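Local atomic coordinates of regulatory protein BlaR1 (Bacillus licheniformis, PDB entry 1NRF), a protein that probably senses beta-lactam antibiotics at the cell surface, where they acylate a serine of its C-terminal sensor domain, and relays the signal to the cytoplasm. Residues A[109-114]-A[198-203]; A[167-172]-A[182-187]. All coordinates share one frame; numbering follows the deposited sequence.

In the fold
Both contacts lie in the sensor domain, their centres about 15 Å apart. Contact 1 brings Ser111 to Lys200 at the inferred penicillin-binding site; the side chain of Ser111 comes within about 4 Å of that of Ser63, the serine inferred to be acylated. Contact 2 packs the C-terminal end of helix 158-170 against helix 177-187, away from that site. The two meet where Gly199 of strand 195-205 passes Ile187: Gly199 N lies 3.1 Å from Ile187 O, a probable hydrogen bond. Segment 182-187 of contact 2 thus borders directly on segment 198-203, which carries Lys200 toward the active site.

Contact 1 (A[109-114]-A[198-203]); sequences SSSTTW and SGKTGT
A polar side-chain bridge in the probable penicillin-binding site joins Ser111, in the turn between helices 104-110 and 113-123, to Lys200 on strand 195-205. Little surface is buried, about 83 Å², because the segments meet almost entirely through two side-chain ends. Lys200 NZ gives a hydrogen bond of 2.8 Å to Ser111 OG, and its CE lies 3.4 Å from the same OG. A long, flexible lysine suits the task: its chain bends at chi2 and again at chi4 (-80°), carrying NZ across to Ser111 from a strand whose backbone stays well away. The same NZ also donates to Thr201 O at 3.2 Å; this donor is tilted 25° from the carbonyl plane. One lysine nitrogen is thereby gripped by two oxygens, one from each segment, which should restrict its swing.

Serine suits the place because its short side chain ends in an oxygen that can accept the lysine's hydrogen. Its OG stands anti to the carbonyl carbon (chi1 -69°), beside the backbone N. Ser111 has positive phi, and its CB points toward the strand. It is the C' residue of the Schellman motif that ends helix 104-110.

Lys200-Thr201-Gly202 has the sequence of the KTG motif of penicillin-recognising enzymes, and Ser111 probably corresponds to the serine of their second, SxN-type motif, with Thr113 in the place of the asparagine. Ser63 and Lys66 fit the SxxK motif, with Ser63 the acylated residue by similarity. Helix 66-76 adjoins both segments, its Lys66 touching Thr113 and Lys200, while strand 211-220 pairs with 195-205 through backbone bonds of Lys200 with Ile216 and Gly202 with Trp214.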
ATOM      1  N   SER A 109      -4.561  -5.468   8.981  1.00 34.50           N
ATOM      2  CA  SER A 109      -5.662  -4.572   9.337  1.00 34.86           C
ATOM      3  C   SER A 109      -5.194  -3.540  10.334  1.00 34.98           C
ATOM      4  O   SER A 109      -5.541  -2.367  10.246  1.00 37.35           O
ATOM      5  CB  SER A 109      -6.817  -5.346   9.971  1.00 33.81           C
ATOM      6  OG  SER A 109      -7.104  -6.525   9.253  1.00 36.16           O
ATOM      7  N   SER A 110      -4.385  -3.990  11.279  1.00 34.83           N
ATOM      8  CA  SER A 110      -3.898  -3.123  12.327  1.00 34.63           C
ATOM      9  C   SER A 110      -2.534  -2.491  12.057  1.00 34.29           C
ATOM     10  O   SER A 110      -2.076  -1.635  12.817  1.00 31.67           O
ATOM     11  CB  SER A 110      -3.883  -3.917  13.630  1.00 35.21           C
ATOM     12  OG  SER A 110      -5.191  -4.412  13.899  1.00 35.25           O
ATOM     13  N   SER A 111      -1.897  -2.886  10.960  1.00 34.43           N
ATOM     14  CA  SER A 111      -0.582  -2.350  10.644  1.00 37.20           C
ATOM     15  C   SER A 111       0.337  -2.593  11.836  1.00 38.05           C
ATOM     16  O   SER A 111       1.135  -1.729  12.204  1.00 38.55           O
ATOM     17  CB  SER A 111      -0.655  -0.844  10.357  1.00 35.89           C
ATOM     18  OG  SER A 111      -1.334  -0.582   9.144  1.00 35.45           O
ATOM     19  N   THR A 112       0.198  -3.761  12.454  1.00 39.38           N
ATOM     20  CA  THR A 112       1.035  -4.118  13.591  1.00 39.42           C
ATOM     21  C   THR A 112       2.419  -4.275  13.006  1.00 36.91           C
ATOM     22  O   THR A 112       2.780  -5.329  12.492  1.00 37.11           O
ATOM     23  CB  THR A 112       0.584  -5.438  14.229  1.00 42.07           C
ATOM     24  OG1 THR A 112      -0.734  -5.271  14.767  1.00 46.40           O
ATOM     25  CG2 THR A 112       1.537  -5.845  15.345  1.00 44.38           C
ATOM     26  N   THR A 113       3.179  -3.192  13.080  1.00 36.37           N
ATOM     27  CA  THR A 113       4.524  -3.128  12.538  1.00 34.31           C
ATOM     28  C   THR A 113       5.487  -4.196  13.011  1.00 33.56           C
ATOM     29  O   THR A 113       6.198  -4.772  12.188  1.00 31.88           O
ATOM     30  CB  THR A 113       5.137  -1.742  12.806  1.00 34.13           C
ATOM     31  OG1 THR A 113       4.337  -0.743  12.156  1.00 35.32           O
ATOM     32  CG2 THR A 113       6.557  -1.667  12.262  1.00 35.94           C
ATOM     33  N   TRP A 114       5.514  -4.480  14.317  1.00 32.93           N
ATOM     34  CA  TRP A 114       6.452  -5.480  14.827  1.00 32.06           C
ATOM     35  C   TRP A 114       6.322  -6.841  14.158  1.00 31.97           C
ATOM     36  O   TRP A 114       7.311  -7.555  14.000  1.00 31.50           O
ATOM     37  CB  TRP A 114       6.346  -5.632  16.359  1.00 31.56           C
ATOM     38  CG  TRP A 114       5.053  -6.205  16.910  1.00 30.22           C
ATOM     39  CD1 TRP A 114       4.054  -5.512  17.528  1.00 29.19           C
ATOM     40  CD2 TRP A 114       4.680  -7.589  16.976  1.00 26.75           C
ATOM     41  NE1 TRP A 114       3.092  -6.375  17.986  1.00 30.49           N
ATOM     42  CE2 TRP A 114       3.452  -7.657  17.662  1.00 27.44           C
ATOM     43  CE3 TRP A 114       5.271  -8.781  16.526  1.00 27.84           C
ATOM     44  CZ2 TRP A 114       2.796  -8.872  17.914  1.00 27.39           C
ATOM     45  CZ3 TRP A 114       4.617  -9.994  16.777  1.00 25.36           C
ATOM     46  CH2 TRP A 114       3.392 -10.025  17.467  1.00 27.03           C
ATOM     47  N   SER A 198     -10.155  -3.356  -2.075  1.00 29.90           N
ATOM     48  CA  SER A 198      -8.941  -3.858  -1.440  1.00 29.51           C
ATOM     49  C   SER A 198      -8.045  -2.624  -1.278  1.00 29.98           C
ATOM     50  O   SER A 198      -8.061  -1.733  -2.137  1.00 29.26           O
ATOM     51  CB  SER A 198      -8.232  -4.893  -2.328  1.00 30.70           C
ATOM     52  OG  SER A 198      -8.949  -6.116  -2.410  1.00 31.47           O
ATOM     53  N   GLY A 199      -7.284  -2.565  -0.185  1.00 27.02           N
ATOM     54  CA  GLY A 199      -6.404  -1.435   0.037  1.00 24.17           C
ATOM     55  C   GLY A 199      -5.568  -1.519   1.299  1.00 26.10           C
ATOM     56  O   GLY A 199      -5.735  -2.424   2.117  1.00 26.05           O
ATOM     57  N   LYS A 200      -4.657  -0.564   1.459  1.00 26.35           N
ATOM     58  CA  LYS A 200      -3.788  -0.526   2.629  1.00 26.45           C
ATOM     59  C   LYS A 200      -3.286   0.891   2.897  1.00 25.36           C
ATOM     60  O   LYS A 200      -2.821   1.582   1.989  1.00 24.53           O
ATOM     61  CB  LYS A 200      -2.611  -1.488   2.434  1.00 28.43           C
ATOM     62  CG  LYS A 200      -2.228  -2.246   3.710  1.00 32.22           C
ATOM     63  CD  LYS A 200      -1.112  -1.540   4.451  1.00 32.42           C
ATOM     64  CE  LYS A 200      -1.200  -1.767   5.936  1.00 28.01           C
ATOM     65  NZ  LYS A 200      -2.215  -0.851   6.510  1.00 32.03           N
ATOM     66  N   THR A 201      -3.399   1.316   4.152  1.00 24.95           N
ATOM     67  CA  THR A 201      -2.976   2.656   4.569  1.00 25.82           C
ATOM     68  C   THR A 201      -1.509   2.729   4.958  1.00 26.23           C
ATOM     69  O   THR A 201      -0.874   1.720   5.235  1.00 26.46           O
ATOM     70  CB  THR A 201      -3.750   3.148   5.806  1.00 24.13           C
ATOM     71  OG1 THR A 201      -3.529   2.231   6.887  1.00 25.19           O
ATOM     72  CG2 THR A 201      -5.223   3.266   5.514  1.00 22.81           C
ATOM     73  N   GLY A 202      -1.001   3.955   5.008  1.00 27.39           N
ATOM     74  CA  GLY A 202       0.375   4.190   5.391  1.00 29.26           C
ATOM     75  C   GLY A 202       0.485   5.562   6.021  1.00 29.86           C
ATOM     76  O   GLY A 202      -0.111   6.527   5.529  1.00 27.93           O
ATOM     77  N   THR A 203       1.218   5.648   7.126  1.00 29.51           N
ATOM     78  CA  THR A 203       1.419   6.920   7.810  1.00 31.95           C
ATOM     79  C   THR A 203       2.890   7.131   8.147  1.00 33.56           C
ATOM     80  O   THR A 203       3.578   6.200   8.567  1.00 34.79           O
ATOM     81  CB  THR A 203       0.618   7.004   9.125  1.00 31.77           C
ATOM     82  OG1 THR A 203      -0.781   6.914   8.842  1.00 30.88           O
ATOM     83  CG2 THR A 203       0.897   8.331   9.826  1.00 32.15           C
TER

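Contact 2 (A[167-172]-A[182-187]); sequences KFYDNE and TVKDSI
Lys184 holds Tyr169 in two ways with a single ammonium: NZ lies over one face of the phenol ring and also bonds to that residue's own backbone oxygen. The cation-pi distance from NZ to the Tyr169 ring centroid is 3.7 Å, 23° off the ring normal, and the hydrogen bond from NZ to Tyr169 O measures 3.0 Å. Lys184 reaches this far because its chain is extended beyond CG, crossing the tyrosine side chain at about a right angle, with CE 3.4 Å from Tyr169 CD1. Tyrosine supplies both a ring for the cation and a hydroxyl, which bonds to Glu220 on strand 211-220.

Tyr169 lies in the last turn of helix 158-170, which ends in a Schellman motif with Asn171 as C' residue; Glu172 N returns to Lys167 O. The contact joins this helix end to helix 177-187 of the transpeptidase-like sensor domain.

Beside the polar pair, the buried Phe168 ring brings CZ to 3.6 Å from Val183 CG1 and to 3.8 Å from Lys184 CG. Phe168 CG stands anti to the backbone N (chi1 155°), extending the ring from a CB that already points toward helix 177-187. Branched Val183 can touch this ring with CB and CG1 together while meeting Val67 and Leu74 of helix 66-76.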
ATOM      1  N   LYS A 167       0.920  -5.439 -11.288  1.00 27.87           N
ATOM      2  CA  LYS A 167       1.814  -6.575 -11.519  1.00 29.87           C
ATOM      3  C   LYS A 167       1.574  -7.653 -10.456  1.00 30.34           C
ATOM      4  O   LYS A 167       1.705  -8.851 -10.721  1.00 29.35           O
ATOM      5  CB  LYS A 167       3.282  -6.134 -11.470  1.00 27.54           C
ATOM      6  CG  LYS A 167       3.754  -5.458 -12.734  1.00 26.87           C
ATOM      7  CD  LYS A 167       5.241  -5.614 -12.880  1.00 26.81           C
ATOM      8  CE  LYS A 167       5.728  -4.947 -14.149  1.00 26.37           C
ATOM      9  NZ  LYS A 167       5.459  -3.484 -14.115  1.00 25.50           N
ATOM     10  N   PHE A 168       1.235  -7.211  -9.246  1.00 31.17           N
ATOM     11  CA  PHE A 168       0.956  -8.124  -8.146  1.00 31.79           C
ATOM     12  C   PHE A 168      -0.382  -8.828  -8.378  1.00 33.04           C
ATOM     13  O   PHE A 168      -0.486 -10.054  -8.287  1.00 31.84           O
ATOM     14  CB  PHE A 168       0.908  -7.355  -6.824  1.00 31.42           C
ATOM     15  CG  PHE A 168       0.074  -8.025  -5.774  1.00 33.35           C
ATOM     16  CD1 PHE A 168      -1.226  -7.600  -5.529  1.00 32.96           C
ATOM     17  CD2 PHE A 168       0.574  -9.107  -5.057  1.00 32.68           C
ATOM     18  CE1 PHE A 168      -2.015  -8.242  -4.588  1.00 32.90           C
ATOM     19  CE2 PHE A 168      -0.208  -9.754  -4.119  1.00 32.30           C
ATOM     20  CZ  PHE A 168      -1.507  -9.320  -3.883  1.00 32.30           C
ATOM     21  N   TYR A 169      -1.397  -8.024  -8.672  1.00 33.70           N
ATOM     22  CA  TYR A 169      -2.743  -8.507  -8.925  1.00 35.51           C
ATOM     23  C   TYR A 169      -2.749  -9.516 -10.067  1.00 37.60           C
ATOM     24  O   TYR A 169      -3.325 -10.597  -9.938  1.00 39.90           O
ATOM     25  CB  TYR A 169      -3.644  -7.322  -9.280  1.00 38.32           C
ATOM     26  CG  TYR A 169      -5.092  -7.684  -9.489  1.00 39.72           C
ATOM     27  CD1 TYR A 169      -5.957  -7.830  -8.401  1.00 39.01           C
ATOM     28  CD2 TYR A 169      -5.594  -7.914 -10.770  1.00 39.04           C
ATOM     29  CE1 TYR A 169      -7.286  -8.196  -8.584  1.00 39.65           C
ATOM     30  CE2 TYR A 169      -6.924  -8.284 -10.966  1.00 40.47           C
ATOM     31  CZ  TYR A 169      -7.764  -8.423  -9.868  1.00 40.82           C
ATOM     32  OH  TYR A 169      -9.079  -8.788 -10.051  1.00 41.55           O
ATOM     33  N   ASP A 170      -2.116  -9.149 -11.183  1.00 38.49           N
ATOM     34  CA  ASP A 170      -2.030 -10.009 -12.371  1.00 39.42           C
ATOM     35  C   ASP A 170      -1.007 -11.125 -12.202  1.00 39.85           C
ATOM     36  O   ASP A 170      -1.020 -12.110 -12.941  1.00 39.73           O
ATOM     37  CB  ASP A 170      -1.623  -9.203 -13.611  1.00 39.52           C
ATOM     38  CG  ASP A 170      -2.666  -8.190 -14.026  1.00 39.74           C
ATOM     39  OD1 ASP A 170      -3.799  -8.249 -13.507  1.00 39.18           O
ATOM     40  OD2 ASP A 170      -2.344  -7.343 -14.888  1.00 41.72           O
ATOM     41  N   ASN A 171      -0.112 -10.946 -11.239  1.00 39.87           N
ATOM     42  CA  ASN A 171       0.938 -11.911 -10.957  1.00 40.68           C
ATOM     43  C   ASN A 171       1.941 -12.019 -12.110  1.00 40.57           C
ATOM     44  O   ASN A 171       2.287 -13.118 -12.552  1.00 41.59           O
ATOM     45  CB  ASN A 171       0.339 -13.287 -10.658  1.00 41.24           C
ATOM     46  CG  ASN A 171       1.345 -14.232 -10.026  1.00 43.23           C
ATOM     47  OD1 ASN A 171       1.120 -15.447  -9.950  1.00 42.41           O
ATOM     48  ND2 ASN A 171       2.464 -13.677  -9.559  1.00 42.05           N
ATOM     49  N   GLU A 172       2.402 -10.871 -12.595  1.00 39.55           N
ATOM     50  CA  GLU A 172       3.395 -10.834 -13.664  1.00 40.83           C
ATOM     51  C   GLU A 172       4.758 -11.172 -13.052  1.00 38.27           C
ATOM     52  O   GLU A 172       5.730 -11.391 -13.758  1.00 37.95           O
ATOM     53  CB  GLU A 172       3.433  -9.444 -14.303  1.00 43.03           C
ATOM     54  CG  GLU A 172       2.102  -9.033 -14.930  1.00 51.25           C
ATOM     55  CD  GLU A 172       2.061  -7.566 -15.348  1.00 54.60           C
ATOM     56  OE1 GLU A 172       2.941  -7.148 -16.138  1.00 56.54           O
ATOM     57  OE2 GLU A 172       1.147  -6.836 -14.889  1.00 55.46           O
ATOM     58  N   THR A 182      -3.445 -15.220  -0.950  1.00 37.14           N
ATOM     59  CA  THR A 182      -3.342 -15.003   0.489  1.00 34.87           C
ATOM     60  C   THR A 182      -3.148 -13.524   0.812  1.00 33.96           C
ATOM     61  O   THR A 182      -3.795 -12.992   1.710  1.00 34.37           O
ATOM     62  CB  THR A 182      -2.165 -15.795   1.096  1.00 35.98           C
ATOM     63  OG1 THR A 182      -2.259 -17.174   0.712  1.00 34.80           O
ATOM     64  CG2 THR A 182      -2.201 -15.700   2.612  1.00 33.65           C
ATOM     65  N   VAL A 183      -2.253 -12.862   0.082  1.00 32.49           N
ATOM     66  CA  VAL A 183      -2.011 -11.438   0.307  1.00 32.63           C
ATOM     67  C   VAL A 183      -3.237 -10.640  -0.118  1.00 31.84           C
ATOM     68  O   VAL A 183      -3.535  -9.586   0.456  1.00 29.36           O
ATOM     69  CB  VAL A 183      -0.780 -10.930  -0.485  1.00 31.50           C
ATOM     70  CG1 VAL A 183      -0.695  -9.419  -0.400  1.00 25.91           C
ATOM     71  CG2 VAL A 183       0.492 -11.559   0.079  1.00 32.17           C
ATOM     72  N   LYS A 184      -3.939 -11.155  -1.125  1.00 31.13           N
ATOM     73  CA  LYS A 184      -5.138 -10.498  -1.631  1.00 31.74           C
ATOM     74  C   LYS A 184      -6.212 -10.458  -0.555  1.00 34.05           C
ATOM     75  O   LYS A 184      -6.843  -9.428  -0.354  1.00 33.71           O
ATOM     76  CB  LYS A 184      -5.660 -11.210  -2.884  1.00 28.15           C
ATOM     77  CG  LYS A 184      -5.099 -10.631  -4.169  1.00 28.76           C
ATOM     78  CD  LYS A 184      -5.578 -11.360  -5.426  1.00 29.21           C
ATOM     79  CE  LYS A 184      -5.136 -10.596  -6.678  1.00 30.89           C
ATOM     80  NZ  LYS A 184      -5.515 -11.240  -7.975  1.00 33.57           N
ATOM     81  N   ASP A 185      -6.399 -11.573   0.151  1.00 36.47           N
ATOM     82  CA  ASP A 185      -7.394 -11.638   1.218  1.00 38.68           C
ATOM     83  C   ASP A 185      -7.013 -10.765   2.405  1.00 38.05           C
ATOM     84  O   ASP A 185      -7.880 -10.182   3.050  1.00 40.81           O
ATOM     85  CB  ASP A 185      -7.575 -13.071   1.718  1.00 41.95           C
ATOM     86  CG  ASP A 185      -8.041 -14.014   0.637  1.00 45.37           C
ATOM     87  OD1 ASP A 185      -8.964 -13.641  -0.117  1.00 48.97           O
ATOM     88  OD2 ASP A 185      -7.494 -15.135   0.550  1.00 49.07           O
ATOM     89  N   SER A 186      -5.721 -10.683   2.700  1.00 35.69           N
ATOM     90  CA  SER A 186      -5.253  -9.881   3.825  1.00 33.61           C
ATOM     91  C   SER A 186      -5.626  -8.403   3.707  1.00 31.59           C
ATOM     92  O   SER A 186      -5.771  -7.715   4.716  1.00 32.04           O
ATOM     93  CB  SER A 186      -3.733 -10.007   3.963  1.00 32.87           C
ATOM     94  OG  SER A 186      -3.076  -9.529   2.798  1.00 34.76           O
ATOM     95  N   ILE A 187      -5.778  -7.917   2.480  1.00 31.59           N
ATOM     96  CA  ILE A 187      -6.109  -6.514   2.259  1.00 33.20           C
ATOM     97  C   ILE A 187      -7.513  -6.235   1.707  1.00 34.71           C
ATOM     98  O   ILE A 187      -7.869  -5.081   1.482  1.00 34.13           O
ATOM     99  CB  ILE A 187      -5.094  -5.874   1.322  1.00 33.44           C
ATOM    100  CG1 ILE A 187      -5.129  -6.593  -0.025  1.00 34.27           C
ATOM    101  CG2 ILE A 187      -3.704  -5.946   1.945  1.00 33.26           C
ATOM    102  CD1 ILE A 187      -4.360  -5.905  -1.104  1.00 37.26           C
TER